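Local coordinates for protein proline dehydrogenase (Bradyrhizobium japonicum USDA 110, PDB 3HAZ) that probably oxidises proline to glutamate in two steps, with an FAD-dependent proline dehydrogenase and an NAD-dependent aldehyde dehydrogenase joined in one chain, at residues Asn765-Asp770 against Ser795-Leu800; Leu774-Ala779 against Ile811-Gly816; Val783-Arg788 against Arg944-Ala949; Gly915-Val920 against Asn939-Arg944. All blocks are in the same frame, centred on the assembly; numbering follows the deposited sequence.

All four contacts belong to the aldehyde dehydrogenase part of the chain. Contacts 1 and 4 are parallel strand pairs of one sheet, with strands 765-769 and 917-921 side by side; their centres lie about 8 Å apart. Helix 775-787 crosses from the first strand of contact 1 to the second, and contacts 2 and 3 use its opposite ends, their centres about 14 Å apart. Contact 3 fastens the loop after strand 939-942 to the C-terminal end of that helix and shares a sulfate with contact 1. The NAD site is nearest contact 4, where the Leu916 side chain lies about 4 Å from the dinucleotide and from the side chain of the predicted active-site Cys794.

Contact 1: Asn765-Asp770 against Ser795-Leu800; sequences NAMIAD and SALRLL. With SO4 (sulfate ion), chain E.
Met767 forms the apolar centre, its CG anti to the backbone N (chi1 173°), so that the side chain runs beside that of Leu800 and both point the same way. Leu800 CD1 touches Met767 CG at 3.9 Å, and Leu797, at the start of the partner strand, brings its CD1 to 3.6 Å from Met767 CB. Val782 of helix 775-787 packs against Met767 and Leu797. On the other face of the sheet Ala766 and Leu799 make a looser pair.

Between these layers the parallel backbones are joined by Met767 N to Leu799 O at 2.8 Å, with the donor in the carbonyl plane. Asn765 O accepts twice, from Arg798 N at 2.8 Å and Leu799 N at 3.0 Å, because Arg798 leaves the extended conformation (psi -27°) and brings two successive N-H groups to one carbonyl.

At the polar edge the Asn765 amide turns back on the segment 795-800. Its ND2 donates to Ala796 O at 2.8 Å, lying above that carbonyl's plane, and also to Cys794 O, while OD1 accepts from Thr917 N. Farther out, Ser795 OG donates to sulfate O3 at 2.8 Å, and the Arg798 guanidinium, covered on one face by Ala796 CB, reaches Gly791 O.

The pairing belongs to a beta-alpha-beta unit, strand 765-769, helix 775-787 and strand 797-803. With both ends of its amide engaged, buried Asn765 ties the backbone at and just after the predicted active-site Cys794 to two strands, which would limit movement of that backbone.

Contact 2: Leu774-Ala779 against Ile811-Gly816; sequences LPEQVA and IEMVAG
Met813 is the side chain that bridges the two helices. Its CG stands anti to the backbone N (chi1 -154°) and the chain stays extended until chi3 (-66°), where it bends and lays the thioether along the first turn of helix 775-787. SD comes to 3.5 Å from Glu776 CA, and the terminal CE meets Pro775 CB at 3.7 Å. The aliphatic start of Glu776 crosses the methionine obliquely, its CG 4.0 Å from Met813 SD.

One turn later Ala779 points toward the partner helix. Its CB lies 3.9 Å from Met813 CG, and its CA is 3.8 Å from Val814 CG2. At this small residue the backbones come close, Ala779 CA and Val814 CA being 4.8 Å apart; the segment axes approach to 9.0 Å and cross at -45°.

Outside this shell, Leu774 occupies the N-cap position of the first helix, and Pro775 also rests on Val118. Val814 turns to Leu892 and Ile874 of the sheet, while Glu776 touches Ala454 of helix 452-463. Such apolar helix-helix packing is found on the flank of an alpha/beta sheet, here in the aldehyde dehydrogenase fold and away from its annotated sites.

Contact 3: Val783-Arg788 against Arg944-Ala949; sequences VTSAFR and RNMIGA. With SO4 (sulfate ion), chain E.
A single hydrogen bond joins the segments directly: Met946 N donates to Ser785 OG at 2.9 Å, nearly straight at 167°. The serine hydroxyl, anti to its own carbonyl carbon (chi1 -58°), is also bonded to Asp781 O one turn back in the helix.

Apolar contact centres on Ile947. Its CD1 is pressed against Thr784 CG2 at 3.4 Å, tighter than usual van der Waals distance, and meets Arg788 CG at 3.7 Å, the two side chains crossing at about a right angle. Its CG2 branch lies over Ser785 CA. The Thr784 methyl packs in addition against the polar amide of Asn945.

Two successive N-H groups grip a sulfate, probably from the crystallisation liquor: Gly948 N donates to its O3 at 3.0 Å and Ala949 N to its O1 at 3.1 Å. Ser795 and Arg793 are further partners.

Polar bonds inside 944-949 hold the loop in shape. Arg944 NE donates to Asn945 O at 2.8 Å and NH1 to Asn945 OD1, a side-on grip, while NH2 forms a salt bridge with Glu641 of the second subunit. Asn945 OD1 also accepts from Ile947 N, an Asx turn in the loop after strand 939-942 of the aldehyde dehydrogenase fold, with the Ile947 side chain about 8 Å from that of the predicted active-site Cys794.

Contact 4: Gly915-Val920 against Asn939-Arg944; sequences GLTLGV and NIYVNR
Five backbone hydrogen bonds lock the two strands in continuous parallel register, from Leu916 O with Asn939 N to Val920 O with Asn943 N, and this seam is the tight part of the contact. The straightest, Tyr941 N to Leu918 O, is 2.8 Å long at 171°, with the donor nearly along the C=O axis. CA-H groups add to the seam, such as Gly919 CA at 3.3 Å from Tyr941 O.

Side chains meet more loosely. On the face of Leu918, Val920, Ile940 and Val942, Val942 CG1, anti to its backbone N (chi1 -179°), lies 3.7 Å from Val920 O, whereas Val920 CG2 and Ile940 CG2 are 4.4 Å apart. Ile928 and Ile931 of helix 925-934 cover this face.

On the other face Gly919 offers no side chain beside Tyr941. Thr917 CG2 meets Asn939 CB at 4.0 Å and the edge of the Tyr941 ring, 4.1 Å from CE1. Thr917 OG1 bonds to Ser795 O, and the Asn939 amide is held by Pro955 O and Gly957 N.

The open side is the partly exposed end at Asn943 and Arg944. Asn943 turns off the strand with positive phi (62°), its OD1 accepting from Ser922 N, and the Arg944 guanidinium lays one face over Tyr941 CD2. Strand 939-942 pairs in parallel with a strand of the second subunit, so the sheet continues across the interface. Strand 917-921, helix 925-934 and strand 939-942 thus make a beta-alpha-beta crossover at the interface with the second subunit, with Leu916, just before the first strand, lining the NAD pocket of the aldehyde dehydrogenase.

Contact 1: Asn765-Asp770 against Ser795-Leu800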
loop_
_atom_site.group_PDB
_atom_site.type_symbol
_atom_site.label_atom_id
_atom_site.label_comp_id
_atom_site.label_asym_id
_atom_site.label_seq_id
_atom_site.Cartn_x
_atom_site.Cartn_y
_atom_site.Cartn_z
ATOM N N ASN A 765 22.338 23.132 38.619
ATOM C CA ASN A 765 21.520 23.424 37.450
ATOM C C ASN A 765 21.251 24.915 37.284
ATOM O O ASN A 765 20.812 25.582 38.219
ATOM C CB ASN A 765 20.213 22.625 37.516
ATOM C CG ASN A 765 20.453 21.141 37.765
ATOM O OD1 ASN A 765 21.308 20.527 37.130
ATOM N ND2 ASN A 765 19.712 20.566 38.703
ATOM N N ALA A 766 21.526 25.421 36.084
ATOM C CA ALA A 766 21.372 26.833 35.766
ATOM C C ALA A 766 20.135 27.083 34.927
ATOM O O ALA A 766 19.608 26.175 34.280
ATOM C CB ALA A 766 22.607 27.344 35.019
ATOM N N MET A 767 19.674 28.327 34.951
ATOM C CA MET A 767 18.709 28.815 33.979
ATOM C C MET A 767 19.239 30.113 33.386
ATOM O O MET A 767 19.803 30.942 34.096
ATOM C CB MET A 767 17.338 29.059 34.610
ATOM C CG MET A 767 16.361 29.741 33.651
ATOM S SD MET A 767 14.717 30.021 34.341
ATOM C CE MET A 767 14.056 28.354 34.397
ATOM N N ILE A 768 19.068 30.283 32.080
ATOM C CA ILE A 768 19.412 31.541 31.437
ATOM C C ILE A 768 18.131 32.219 30.967
ATOM O O ILE A 768 17.354 31.639 30.203
ATOM C CB ILE A 768 20.361 31.329 30.249
ATOM C CG1 ILE A 768 21.609 30.559 30.695
ATOM C CG2 ILE A 768 20.739 32.665 29.619
ATOM C CD1 ILE A 768 22.541 30.194 29.547
ATOM N N ALA A 769 17.890 33.428 31.461
ATOM C CA ALA A 769 16.729 34.210 31.043
ATOM C C ALA A 769 17.175 35.557 30.469
ATOM O O ALA A 769 17.861 36.321 31.152
ATOM C CB ALA A 769 15.772 34.417 32.222
ATOM N N ASP A 770 16.801 35.841 29.220
ATOM C CA ASP A 770 17.134 37.132 28.608
ATOM C C ASP A 770 15.947 38.085 28.654
ATOM O O ASP A 770 14.883 37.723 29.156
ATOM C CB ASP A 770 17.692 36.969 27.178
ATOM C CG ASP A 770 16.652 36.493 26.171
ATOM O OD1 ASP A 770 15.437 36.720 26.360
ATOM O OD2 ASP A 770 17.069 35.904 25.154
ATOM N N SER A 795 16.980 17.750 39.542
ATOM C CA SER A 795 16.795 18.632 38.391
ATOM C C SER A 795 16.607 20.099 38.788
ATOM O O SER A 795 16.515 20.978 37.925
ATOM C CB SER A 795 15.565 18.188 37.616
ATOM O OG SER A 795 14.431 18.226 38.461
ATOM N N ALA A 796 16.539 20.358 40.090
ATOM C CA ALA A 796 16.149 21.674 40.596
ATOM C C ALA A 796 17.075 22.791 40.149
ATOM O O ALA A 796 18.292 22.609 40.029
ATOM C CB ALA A 796 16.048 21.663 42.124
ATOM N N LEU A 797 16.477 23.955 39.915
ATOM C CA LEU A 797 17.225 25.154 39.579
ATOM C C LEU A 797 18.035 25.642 40.779
ATOM O O LEU A 797 17.489 25.848 41.865
ATOM C CB LEU A 797 16.267 26.248 39.113
ATOM C CG LEU A 797 16.896 27.618 38.843
ATOM C CD1 LEU A 797 17.989 27.527 37.769
ATOM C CD2 LEU A 797 15.817 28.592 38.430
ATOM N N ARG A 798 19.339 25.828 40.577
ATOM C CA ARG A 798 20.223 26.306 41.635
ATOM C C ARG A 798 20.817 27.668 41.289
ATOM O O ARG A 798 21.163 28.446 42.180
ATOM C CB ARG A 798 21.354 25.301 41.903
ATOM C CG ARG A 798 20.897 23.852 41.995
ATOM C CD ARG A 798 19.985 23.636 43.191
ATOM N NE ARG A 798 19.717 22.218 43.436
ATOM C CZ ARG A 798 18.844 21.773 44.337
ATOM N NH1 ARG A 798 18.660 20.472 44.503
ATOM N NH2 ARG A 798 18.147 22.635 45.070
ATOM N N LEU A 799 20.935 27.956 39.995
ATOM C CA LEU A 799 21.609 29.173 39.560
ATOM C C LEU A 799 20.893 29.876 38.408
ATOM O O LEU A 799 20.902 29.395 37.280
ATOM C CB LEU A 799 23.051 28.857 39.163
ATOM C CG LEU A 799 23.912 30.058 38.781
ATOM C CD1 LEU A 799 23.870 31.102 39.884
ATOM C CD2 LEU A 799 25.344 29.616 38.508
ATOM N N LEU A 800 20.285 31.025 38.692
ATOM C CA LEU A 800 19.614 31.805 37.654
ATOM C C LEU A 800 20.523 32.894 37.099
ATOM O O LEU A 800 21.018 33.731 37.851
ATOM C CB LEU A 800 18.329 32.444 38.196
ATOM C CG LEU A 800 17.594 33.435 37.280
ATOM C CD1 LEU A 800 17.024 32.757 36.026
ATOM C CD2 LEU A 800 16.489 34.127 38.051
HETATM S S SO4 E . 12.533 15.524 38.306
HETATM O O1 SO4 E . 12.792 15.818 36.895
HETATM O O2 SO4 E . 13.761 15.019 38.919
HETATM O O3 SO4 E . 12.111 16.727 39.017
HETATM O O4 SO4 E . 11.465 14.533 38.397
#

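Contact 2: Leu774-Ala779 against Ile811-Gly816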
loop_
_atom_site.group_PDB
_atom_site.type_symbol
_atom_site.label_atom_id
_atom_site.label_comp_id
_atom_site.label_asym_id
_atom_site.label_seq_id
_atom_site.Cartn_x
_atom_site.Cartn_y
_atom_site.Cartn_z
ATOM N N LEU A 774 9.172 36.605 29.187
ATOM C CA LEU A 774 8.094 37.182 29.986
ATOM C C LEU A 774 8.399 37.032 31.475
ATOM O O LEU A 774 8.435 35.915 31.996
ATOM C CB LEU A 774 6.767 36.497 29.646
ATOM C CG LEU A 774 5.512 37.055 30.315
ATOM C CD1 LEU A 774 5.313 38.512 29.944
ATOM C CD2 LEU A 774 4.295 36.225 29.930
ATOM N N PRO A 775 8.617 38.157 32.176
ATOM C CA PRO A 775 9.004 38.061 33.592
ATOM C C PRO A 775 8.058 37.215 34.464
ATOM O O PRO A 775 8.540 36.511 35.351
ATOM C CB PRO A 775 9.029 39.531 34.054
ATOM C CG PRO A 775 9.317 40.299 32.802
ATOM C CD PRO A 775 8.572 39.556 31.708
ATOM N N GLU A 776 6.751 37.278 34.222
ATOM C CA GLU A 776 5.787 36.514 35.017
ATOM C C GLU A 776 5.961 35.001 34.848
ATOM O O GLU A 776 5.718 34.234 35.777
ATOM C CB GLU A 776 4.344 36.865 34.632
ATOM C CG GLU A 776 3.967 38.319 34.770
ATOM C CD GLU A 776 4.198 39.103 33.495
ATOM O OE1 GLU A 776 5.356 39.171 33.039
ATOM O OE2 GLU A 776 3.219 39.663 32.960
ATOM N N GLN A 777 6.337 34.572 33.650
ATOM C CA GLN A 777 6.522 33.148 33.395
ATOM C C GLN A 777 7.874 32.698 33.930
ATOM O O GLN A 777 7.999 31.599 34.473
ATOM C CB GLN A 777 6.391 32.824 31.903
ATOM C CG GLN A 777 4.993 33.048 31.342
ATOM C CD GLN A 777 3.928 32.211 32.041
ATOM O OE1 GLN A 777 2.747 32.572 32.054
ATOM N NE2 GLN A 777 4.340 31.091 32.624
ATOM N N VAL A 778 8.883 33.554 33.786
ATOM C CA VAL A 778 10.178 33.289 34.404
ATOM C C VAL A 778 9.995 33.086 35.897
ATOM O O VAL A 778 10.535 32.143 36.479
ATOM C CB VAL A 778 11.187 34.422 34.163
ATOM C CG1 VAL A 778 12.444 34.207 35.017
ATOM C CG2 VAL A 778 11.550 34.491 32.687
ATOM N N ALA A 779 9.222 33.966 36.520
ATOM C CA ALA A 779 9.067 33.897 37.965
ATOM C C ALA A 779 8.360 32.604 38.367
ATOM O O ALA A 779 8.777 31.938 39.304
ATOM C CB ALA A 779 8.330 35.131 38.505
ATOM N N ILE A 811 13.982 39.495 39.630
ATOM C CA ILE A 811 14.395 39.091 40.968
ATOM C C ILE A 811 13.316 39.433 41.995
ATOM O O ILE A 811 12.968 38.615 42.849
ATOM C CB ILE A 811 15.734 39.753 41.360
ATOM C CG1 ILE A 811 16.887 39.107 40.583
ATOM C CG2 ILE A 811 15.965 39.656 42.864
ATOM C CD1 ILE A 811 18.207 39.861 40.693
ATOM N N GLU A 812 12.791 40.648 41.900
ATOM C CA GLU A 812 11.714 41.107 42.767
ATOM C C GLU A 812 10.450 40.238 42.631
ATOM O O GLU A 812 9.738 39.990 43.610
ATOM C CB GLU A 812 11.402 42.579 42.453
ATOM C CG GLU A 812 9.996 43.028 42.799
ATOM C CD GLU A 812 9.657 44.398 42.211
ATOM O OE1 GLU A 812 9.429 44.503 40.978
ATOM O OE2 GLU A 812 9.616 45.373 42.991
ATOM N N MET A 813 10.163 39.775 41.420
ATOM C CA MET A 813 8.958 38.969 41.206
ATOM C C MET A 813 9.134 37.541 41.758
ATOM O O MET A 813 8.222 36.976 42.368
ATOM C CB MET A 813 8.556 38.953 39.727
ATOM C CG MET A 813 7.070 38.712 39.514
ATOM S SD MET A 813 6.587 38.499 37.791
ATOM C CE MET A 813 6.942 40.109 37.104
ATOM N N VAL A 814 10.313 36.967 41.561
ATOM C CA VAL A 814 10.618 35.659 42.148
ATOM C C VAL A 814 10.534 35.719 43.681
ATOM O O VAL A 814 9.931 34.851 44.317
ATOM C CB VAL A 814 11.994 35.141 41.690
ATOM C CG1 VAL A 814 12.420 33.917 42.510
ATOM C CG2 VAL A 814 11.961 34.814 40.183
ATOM N N ALA A 815 11.106 36.767 44.270
ATOM C CA ALA A 815 11.086 36.919 45.721
ATOM C C ALA A 815 9.666 37.078 46.262
ATOM O O ALA A 815 9.299 36.456 47.263
ATOM C CB ALA A 815 11.975 38.107 46.161
ATOM N N GLY A 816 8.873 37.912 45.597
ATOM C CA GLY A 816 7.493 38.136 45.990
ATOM C C GLY A 816 6.663 36.880 45.839
ATOM O O GLY A 816 5.796 36.585 46.659
#

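Contact 3: Val783-Arg788 against Arg944-Ala949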
loop_
_atom_site.group_PDB
_atom_site.type_symbol
_atom_site.label_atom_id
_atom_site.label_comp_id
_atom_site.label_asym_id
_atom_site.label_seq_id
_atom_site.Cartn_x
_atom_site.Cartn_y
_atom_site.Cartn_z
ATOM N N VAL A 783 10.361 29.801 40.467
ATOM C CA VAL A 783 9.830 29.433 41.777
ATOM C C VAL A 783 9.585 27.922 41.855
ATOM O O VAL A 783 9.951 27.275 42.831
ATOM C CB VAL A 783 8.548 30.230 42.120
ATOM C CG1 VAL A 783 7.784 29.566 43.254
ATOM C CG2 VAL A 783 8.910 31.667 42.493
ATOM N N THR A 784 8.986 27.370 40.807
ATOM C CA THR A 784 8.731 25.935 40.723
ATOM C C THR A 784 10.024 25.123 40.710
ATOM O O THR A 784 10.216 24.216 41.523
ATOM C CB THR A 784 7.926 25.590 39.455
ATOM O OG1 THR A 784 6.596 26.102 39.584
ATOM C CG2 THR A 784 7.862 24.087 39.265
ATOM N N SER A 785 10.911 25.461 39.781
ATOM C CA SER A 785 12.162 24.731 39.604
ATOM C C SER A 785 13.074 24.742 40.834
ATOM O O SER A 785 13.781 23.769 41.094
ATOM C CB SER A 785 12.923 25.272 38.386
ATOM O OG SER A 785 12.136 25.171 37.211
ATOM N N ALA A 786 13.075 25.834 41.590
ATOM C CA ALA A 786 14.029 25.960 42.694
ATOM C C ALA A 786 13.468 25.587 44.068
ATOM O O ALA A 786 14.213 25.143 44.960
ATOM C CB ALA A 786 14.610 27.372 42.726
ATOM N N PHE A 787 12.163 25.766 44.246
ATOM C CA PHE A 787 11.569 25.668 45.580
ATOM C C PHE A 787 10.559 24.536 45.738
ATOM O O PHE A 787 10.287 24.104 46.856
ATOM C CB PHE A 787 10.933 27.006 45.990
ATOM C CG PHE A 787 11.867 28.172 45.893
ATOM C CD1 PHE A 787 13.164 28.078 46.377
ATOM C CD2 PHE A 787 11.451 29.371 45.325
ATOM C CE1 PHE A 787 14.035 29.155 46.293
ATOM C CE2 PHE A 787 12.317 30.452 45.239
ATOM C CZ PHE A 787 13.615 30.339 45.729
ATOM N N ARG A 788 10.005 24.058 44.624
ATOM C CA ARG A 788 9.123 22.890 44.643
ATOM C C ARG A 788 9.828 21.710 45.301
ATOM O O ARG A 788 11.010 21.474 45.057
ATOM C CB ARG A 788 8.700 22.514 43.221
ATOM C CG ARG A 788 8.012 21.164 43.086
ATOM C CD ARG A 788 6.522 21.263 43.342
ATOM N NE ARG A 788 5.899 22.283 42.503
ATOM C CZ ARG A 788 5.219 22.028 41.390
ATOM N NH1 ARG A 788 5.060 20.777 40.977
ATOM N NH2 ARG A 788 4.687 23.028 40.693
ATOM N N ARG A 944 9.849 26.838 29.939
ATOM C CA ARG A 944 9.038 26.119 30.918
ATOM C C ARG A 944 9.909 25.795 32.133
ATOM O O ARG A 944 11.110 26.072 32.140
ATOM C CB ARG A 944 8.456 24.830 30.324
ATOM C CG ARG A 944 9.496 23.885 29.714
ATOM C CD ARG A 944 9.010 22.441 29.759
ATOM N NE ARG A 944 9.111 21.898 31.113
ATOM C CZ ARG A 944 8.731 20.675 31.471
ATOM N NH1 ARG A 944 8.877 20.281 32.732
ATOM N NH2 ARG A 944 8.200 19.849 30.573
ATOM N N ASN A 945 9.319 25.208 33.164
ATOM C CA ASN A 945 10.120 24.837 34.324
ATOM C C ASN A 945 11.073 23.669 34.009
ATOM O O ASN A 945 10.947 23.019 32.968
ATOM C CB ASN A 945 9.233 24.537 35.530
ATOM C CG ASN A 945 8.542 23.201 35.422
ATOM O OD1 ASN A 945 9.142 22.214 35.011
ATOM N ND2 ASN A 945 7.271 23.162 35.795
ATOM N N MET A 946 12.027 23.421 34.902
ATOM C CA MET A 946 13.096 22.450 34.648
ATOM C C MET A 946 12.875 21.089 35.318
ATOM O O MET A 946 13.777 20.256 35.339
ATOM C CB MET A 946 14.442 23.019 35.120
ATOM C CG MET A 946 14.908 24.254 34.362
ATOM S SD MET A 946 16.064 25.289 35.301
ATOM C CE MET A 946 17.363 24.111 35.685
ATOM N N ILE A 947 11.686 20.859 35.864
ATOM C CA ILE A 947 11.465 19.689 36.697
ATOM C C ILE A 947 10.337 18.775 36.205
ATOM O O ILE A 947 9.574 19.127 35.313
ATOM C CB ILE A 947 11.164 20.101 38.148
ATOM C CG1 ILE A 947 9.814 20.815 38.227
ATOM C CG2 ILE A 947 12.286 20.982 38.709
ATOM C CD1 ILE A 947 9.331 21.029 39.650
ATOM N N GLY A 948 10.251 17.590 36.799
ATOM C CA GLY A 948 9.154 16.673 36.542
ATOM C C GLY A 948 9.233 15.950 35.209
ATOM O O GLY A 948 8.217 15.768 34.539
ATOM N N ALA A 949 10.440 15.537 34.829
ATOM C CA ALA A 949 10.641 14.779 33.603
ATOM C C ALA A 949 9.635 13.636 33.529
ATOM O O ALA A 949 9.402 12.939 34.516
ATOM C CB ALA A 949 12.060 14.246 33.533
HETATM S S SO4 E . 12.533 15.524 38.306
HETATM O O1 SO4 E . 12.792 15.818 36.895
HETATM O O2 SO4 E . 13.761 15.019 38.919
HETATM O O3 SO4 E . 12.111 16.727 39.017
HETATM O O4 SO4 E . 11.465 14.533 38.397
#

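Contact 4: Gly915-Val920 against Asn939-Arg944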
loop_
_atom_site.group_PDB
_atom_site.type_symbol
_atom_site.label_atom_id
_atom_site.label_comp_id
_atom_site.label_asym_id
_atom_site.label_seq_id
_atom_site.Cartn_x
_atom_site.Cartn_y
_atom_site.Cartn_z
ATOM N N GLY A 915 26.200 18.594 34.595
ATOM C CA GLY A 915 25.444 18.720 33.359
ATOM C C GLY A 915 24.136 17.959 33.371
ATOM O O GLY A 915 23.906 17.089 32.534
ATOM N N LEU A 916 23.272 18.285 34.325
ATOM C CA LEU A 916 22.004 17.581 34.472
ATOM C C LEU A 916 20.859 18.316 33.764
ATOM O O LEU A 916 20.418 17.893 32.694
ATOM C CB LEU A 916 21.687 17.351 35.953
ATOM C CG LEU A 916 20.525 16.397 36.248
ATOM C CD1 LEU A 916 20.680 15.082 35.478
ATOM C CD2 LEU A 916 20.451 16.136 37.740
ATOM N N THR A 917 20.372 19.408 34.349
ATOM C CA THR A 917 19.338 20.207 33.680
ATOM C C THR A 917 19.785 21.642 33.404
ATOM O O THR A 917 20.606 22.211 34.132
ATOM C CB THR A 917 17.998 20.248 34.469
ATOM O OG1 THR A 917 18.226 20.764 35.789
ATOM C CG2 THR A 917 17.387 18.858 34.572
ATOM N N LEU A 918 19.219 22.220 32.350
ATOM C CA LEU A 918 19.428 23.621 32.026
ATOM C C LEU A 918 18.119 24.243 31.551
ATOM O O LEU A 918 17.427 23.680 30.705
ATOM C CB LEU A 918 20.494 23.772 30.943
ATOM C CG LEU A 918 20.581 25.198 30.391
ATOM C CD1 LEU A 918 21.236 26.129 31.405
ATOM C CD2 LEU A 918 21.316 25.245 29.071
ATOM N N GLY A 919 17.781 25.404 32.103
ATOM C CA GLY A 919 16.609 26.137 31.665
ATOM C C GLY A 919 16.993 27.304 30.774
ATOM O O GLY A 919 17.983 27.984 31.038
ATOM N N VAL A 920 16.221 27.531 29.712
ATOM C CA VAL A 920 16.418 28.693 28.851
ATOM C C VAL A 920 15.090 29.400 28.615
ATOM O O VAL A 920 14.139 28.800 28.115
ATOM C CB VAL A 920 17.011 28.326 27.469
ATOM C CG1 VAL A 920 17.249 29.596 26.636
ATOM C CG2 VAL A 920 18.296 27.537 27.619
ATOM N N ASN A 939 19.423 17.440 30.009
ATOM C CA ASN A 939 18.038 17.849 29.808
ATOM C C ASN A 939 17.937 19.365 29.742
ATOM O O ASN A 939 18.261 20.066 30.708
ATOM C CB ASN A 939 17.138 17.298 30.922
ATOM C CG ASN A 939 16.888 15.797 30.787
ATOM O OD1 ASN A 939 17.704 14.977 31.205
ATOM N ND2 ASN A 939 15.744 15.438 30.216
ATOM N N ILE A 940 17.517 19.860 28.583
ATOM C CA ILE A 940 17.351 21.293 28.357
ATOM C C ILE A 940 15.860 21.600 28.248
ATOM O O ILE A 940 15.131 20.964 27.480
ATOM C CB ILE A 940 18.123 21.744 27.093
ATOM C CG1 ILE A 940 19.616 21.419 27.259
ATOM C CG2 ILE A 940 17.913 23.234 26.804
ATOM C CD1 ILE A 940 20.463 21.785 26.064
ATOM N N TYR A 941 15.405 22.542 29.061
ATOM C CA TYR A 941 14.004 22.941 29.075
ATOM C C TYR A 941 13.882 24.402 28.638
ATOM O O TYR A 941 14.505 25.295 29.224
ATOM C CB TYR A 941 13.424 22.781 30.477
ATOM C CG TYR A 941 13.287 21.350 30.958
ATOM C CD1 TYR A 941 14.228 20.787 31.817
ATOM C CD2 TYR A 941 12.197 20.574 30.574
ATOM C CE1 TYR A 941 14.090 19.485 32.278
ATOM C CE2 TYR A 941 12.052 19.271 31.023
ATOM C CZ TYR A 941 12.998 18.727 31.873
ATOM O OH TYR A 941 12.842 17.423 32.311
ATOM N N VAL A 942 13.075 24.637 27.614
ATOM C CA VAL A 942 12.954 25.961 27.025
ATOM C C VAL A 942 11.582 26.570 27.297
ATOM O O VAL A 942 10.556 26.008 26.914
ATOM C CB VAL A 942 13.208 25.907 25.505
ATOM C CG1 VAL A 942 13.101 27.311 24.878
ATOM C CG2 VAL A 942 14.573 25.291 25.234
ATOM N N ASN A 943 11.574 27.714 27.975
ATOM C CA ASN A 943 10.341 28.454 28.208
ATOM C C ASN A 943 9.331 27.659 29.029
ATOM O O ASN A 943 8.124 27.785 28.839
ATOM C CB ASN A 943 9.732 28.915 26.874
ATOM C CG ASN A 943 10.559 30.012 26.204
ATOM O OD1 ASN A 943 11.346 30.697 26.861
ATOM N ND2 ASN A 943 10.386 30.177 24.892
ATOM N N ARG A 944 9.849 26.838 29.939
ATOM C CA ARG A 944 9.038 26.119 30.918
ATOM C C ARG A 944 9.909 25.795 32.133
ATOM O O ARG A 944 11.110 26.072 32.140
ATOM C CB ARG A 944 8.456 24.830 30.324
ATOM C CG ARG A 944 9.496 23.885 29.714
ATOM C CD ARG A 944 9.010 22.441 29.759
ATOM N NE ARG A 944 9.111 21.898 31.113
ATOM C CZ ARG A 944 8.731 20.675 31.471
ATOM N NH1 ARG A 944 8.877 20.281 32.732
ATOM N NH2 ARG A 944 8.200 19.849 30.573
#